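Local structure of cytoplasmic protein (7LPO) at residues 526-531 / 547-552. The protein probably hydrolyses steryl beta-glucosides, releasing the sterol from its glucose, as a fungal sterylglucosidase of glycoside hydrolase family 5. Residues are numbered along the deposited sequence; the frame is centred on the assembly and turned at random.
Sequences YDMDDK and SSQQKA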
ATOM      1  N   TYR A 526       0.372   9.952 -12.546  1.00 14.42           N
ATOM      2  CA  TYR A 526       0.938  11.109 -13.221  1.00 15.93           C
ATOM      3  C   TYR A 526       0.986  10.949 -14.734  1.00 18.50           C
ATOM      4  O   TYR A 526       1.108  11.955 -15.445  1.00 14.51           O
ATOM      5  CB  TYR A 526       2.347  11.389 -12.682  1.00 14.40           C
ATOM      6  CG  TYR A 526       2.331  12.114 -11.356  1.00 14.99           C
ATOM      7  CD1 TYR A 526       2.244  13.491 -11.302  1.00 15.75           C
ATOM      8  CD2 TYR A 526       2.375  11.418 -10.158  1.00 16.10           C
ATOM      9  CE1 TYR A 526       2.213  14.163 -10.089  1.00 15.01           C
ATOM     10  CE2 TYR A 526       2.339  12.088  -8.937  1.00 15.61           C
ATOM     11  CZ  TYR A 526       2.261  13.459  -8.922  1.00 14.87           C
ATOM     12  OH  TYR A 526       2.258  14.134  -7.740  1.00 17.27           O
ATOM     13  N   ASP A 527       0.878   9.721 -15.241  1.00 15.69           N
ATOM     14  CA  ASP A 527       0.883   9.475 -16.683  1.00 16.26           C
ATOM     15  C   ASP A 527      -0.493   9.665 -17.309  1.00 20.06           C
ATOM     16  O   ASP A 527      -0.893   8.902 -18.192  1.00 22.76           O
ATOM     17  CB  ASP A 527       1.424   8.076 -16.978  1.00 15.68           C
ATOM     18  CG  ASP A 527       0.670   6.969 -16.242  1.00 20.76           C
ATOM     19  OD1 ASP A 527       0.136   7.218 -15.138  1.00 21.67           O
ATOM     20  OD2 ASP A 527       0.638   5.829 -16.759  1.00 22.07           O
ATOM     21  N   MET A 528      -1.217  10.694 -16.876  1.00 23.33           N
ATOM     22  CA  MET A 528      -2.549  10.963 -17.395  1.00 22.82           C
ATOM     23  C   MET A 528      -2.502  11.440 -18.835  1.00 24.19           C
ATOM     24  O   MET A 528      -1.510  12.014 -19.287  1.00 24.73           O
ATOM     25  CB  MET A 528      -3.235  12.043 -16.580  1.00 22.73           C
ATOM     26  CG  MET A 528      -3.403  11.733 -15.143  1.00 21.41           C
ATOM     27  SD  MET A 528      -4.209  13.123 -14.366  1.00 19.61           S
ATOM     28  CE  MET A 528      -4.669  12.371 -12.800  1.00 18.61           C
ATOM     29  N   ASP A 529      -3.609  11.220 -19.551  1.00 26.15           N
ATOM     30  CA  ASP A 529      -3.841  11.855 -20.851  1.00 28.45           C
ATOM     31  C   ASP A 529      -2.786  11.437 -21.872  1.00 28.71           C
ATOM     32  O   ASP A 529      -2.278  12.260 -22.642  1.00 28.38           O
ATOM     33  CB  ASP A 529      -3.877  13.378 -20.709  1.00 32.74           C
ATOM     34  CG  ASP A 529      -4.972  13.847 -19.761  1.00 36.37           C
ATOM     35  OD1 ASP A 529      -6.125  13.404 -19.934  1.00 38.22           O
ATOM     36  OD2 ASP A 529      -4.680  14.643 -18.837  1.00 38.10           O
ATOM     37  N   ASP A 530      -2.464  10.144 -21.883  1.00 26.01           N
ATOM     38  CA  ASP A 530      -1.467   9.608 -22.797  1.00 27.40           C
ATOM     39  C   ASP A 530      -0.138  10.339 -22.638  1.00 23.25           C
ATOM     40  O   ASP A 530       0.595  10.551 -23.605  1.00 21.44           O
ATOM     41  CB  ASP A 530      -1.959   9.673 -24.243  1.00 34.45           C
ATOM     42  CG  ASP A 530      -3.242   8.887 -24.458  1.00 42.15           C
ATOM     43  OD1 ASP A 530      -3.383   7.792 -23.871  1.00 44.48           O
ATOM     44  OD2 ASP A 530      -4.116   9.367 -25.212  1.00 45.46           O
ATOM     45  N   LYS A 531       0.172  10.723 -21.396  1.00 22.71           N
ATOM     46  CA  LYS A 531       1.461  11.313 -21.042  1.00 20.12           C
ATOM     47  C   LYS A 531       1.659  12.676 -21.706  1.00 18.00           C
ATOM     48  O   LYS A 531       2.778  13.052 -22.073  1.00 16.71           O
ATOM     49  CB  LYS A 531       2.602  10.361 -21.392  1.00 20.76           C
ATOM     50  CG  LYS A 531       2.454   8.968 -20.788  1.00 20.81           C
ATOM     51  CD  LYS A 531       3.698   8.114 -21.042  1.00 20.21           C
ATOM     52  CE  LYS A 531       3.597   6.754 -20.364  1.00 20.52           C
ATOM     53  NZ  LYS A 531       4.861   5.959 -20.567  1.00 20.83           N
ATOM     54  N   SER A 547      -1.498  20.560 -14.374  1.00 16.10           N
ATOM     55  CA  SER A 547      -2.782  21.048 -13.880  1.00 16.84           C
ATOM     56  C   SER A 547      -3.720  19.917 -13.474  1.00 16.94           C
ATOM     57  O   SER A 547      -4.354  19.971 -12.415  1.00 17.84           O
ATOM     58  CB  SER A 547      -3.462  21.909 -14.950  1.00 17.76           C
ATOM     59  OG  SER A 547      -2.652  22.991 -15.356  1.00 20.76           O
ATOM     60  N   SER A 548      -3.893  18.924 -14.351  1.00 17.99           N
ATOM     61  CA  SER A 548      -4.829  17.841 -14.047  1.00 17.37           C
ATOM     62  C   SER A 548      -4.319  16.963 -12.908  1.00 16.11           C
ATOM     63  O   SER A 548      -5.083  16.599 -12.003  1.00 15.15           O
ATOM     64  CB  SER A 548      -5.077  17.000 -15.294  1.00 20.45           C
ATOM     65  OG  SER A 548      -5.964  17.674 -16.162  1.00 24.76           O
ATOM     66  N   GLN A 549      -3.039  16.602 -12.934  1.00 14.44           N
ATOM     67  CA  GLN A 549      -2.487  15.820 -11.836  1.00 14.40           C
ATOM     68  C   GLN A 549      -2.610  16.580 -10.520  1.00 14.67           C
ATOM     69  O   GLN A 549      -2.887  15.987  -9.463  1.00 14.32           O
ATOM     70  CB  GLN A 549      -1.032  15.478 -12.136  1.00 14.40           C
ATOM     71  CG  GLN A 549      -0.851  14.494 -13.297  1.00 14.44           C
ATOM     72  CD  GLN A 549      -0.774  15.168 -14.662  1.00 14.49           C
ATOM     73  OE1 GLN A 549      -1.247  16.290 -14.849  1.00 14.50           O
ATOM     74  NE2 GLN A 549      -0.185  14.468 -15.632  1.00 14.53           N
ATOM     75  N   GLN A 550      -2.446  17.907 -10.579  1.00 15.24           N
ATOM     76  CA  GLN A 550      -2.497  18.734  -9.384  1.00 17.97           C
ATOM     77  C   GLN A 550      -3.890  18.719  -8.757  1.00 18.89           C
ATOM     78  O   GLN A 550      -4.030  18.536  -7.546  1.00 18.82           O
ATOM     79  CB  GLN A 550      -2.083  20.155  -9.733  1.00 20.77           C
ATOM     80  CG  GLN A 550      -2.045  21.100  -8.560  1.00 22.71           C
ATOM     81  CD  GLN A 550      -1.279  22.370  -8.869  1.00 23.34           C
ATOM     82  OE1 GLN A 550      -1.781  23.464  -8.647  1.00 24.48           O
ATOM     83  NE2 GLN A 550      -0.070  22.232  -9.386  1.00 24.95           N
ATOM     84  N   LYS A 551      -4.931  18.916  -9.570  1.00 18.12           N
ATOM     85  CA  LYS A 551      -6.289  18.858  -9.036  1.00 18.42           C
ATOM     86  C   LYS A 551      -6.585  17.490  -8.431  1.00 17.50           C
ATOM     87  O   LYS A 551      -7.128  17.389  -7.324  1.00 19.61           O
ATOM     88  CB  LYS A 551      -7.303  19.183 -10.135  1.00 21.11           C
ATOM     89  CG  LYS A 551      -7.255  20.613 -10.653  1.00 24.90           C
ATOM     90  CD  LYS A 551      -8.429  20.876 -11.587  1.00 31.24           C
ATOM     91  CE  LYS A 551      -8.065  21.808 -12.726  1.00 36.85           C
ATOM     92  NZ  LYS A 551      -7.477  23.089 -12.236  1.00 41.11           N
ATOM     93  N   ALA A 552      -6.260  16.418  -9.157  1.00 14.38           N
ATOM     94  CA  ALA A 552      -6.505  15.075  -8.637  1.00 15.23           C
ATOM     95  C   ALA A 552      -5.778  14.863  -7.318  1.00 14.81           C
ATOM     96  O   ALA A 552      -6.371  14.415  -6.330  1.00 14.27           O
ATOM     97  CB  ALA A 552      -6.069  14.028  -9.666  1.00 15.81           C
TER
HETATM   98  O   HOH W   1      -0.400  14.376 -18.719  1.00 21.75           O
HETATM   99  O   HOH W   2      -6.937  14.450 -17.029  1.00 32.46           O
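In the (beta/alpha)8-type catalytic barrel of this family 5 glycosidase, Gln549 in the first turn of helix 547-559 reaches between Tyr526 and Met528 of segment 526-531, which follows strand 518-522. The amide nitrogen Gln549 NE2 donates to the main-chain Tyr526 O at 2.8 Å in a nearly straight bond (166° at the hydrogen). The acceptor lies almost in the Gln549 amide plane, whereas NE2 stands 33° out of the Tyr526 carbonyl plane. Water 1 accepts from Gln549 NE2 at 3.1 Å and donates to Met528 O, so one amide nitrogen grips two main-chain carbonyls, one directly and one through solvent. The Gln549 chain is bent at chi2, which turns CD toward Tyr526 O, and its CG lies between the Tyr526 ring and Met528 SD. CG of Gln549 meets Tyr526 CD1 at 3.8 Å, an oblique approach to the ring, whose plane is turned 26° from that of the amide. Met528 slides past Gln549 in the opposite direction, its SD lying 3.8 Å from Gln549 CG and also touching Ser548 CB. With chi2 and chi3 both extended, the thioether carries Met528 CE to within 3.8 Å of Ala552 CB, one helical turn beyond Ser548. A second water joins Asp529 and Ser548: water 2 donates to Asp529 OD2 at 2.9 Å and has a weak, long contact with Ser548 OG. The contact thus joins the segment after one barrel strand to the start of the helix leading toward strand 567-570, which runs parallel to 518-522. Thr458 of helix 456-461 touches both Met528 and Ala552, while Tyr526 packs on Phe665 of helix 662-665 and makes a cation-pi contact with Arg660.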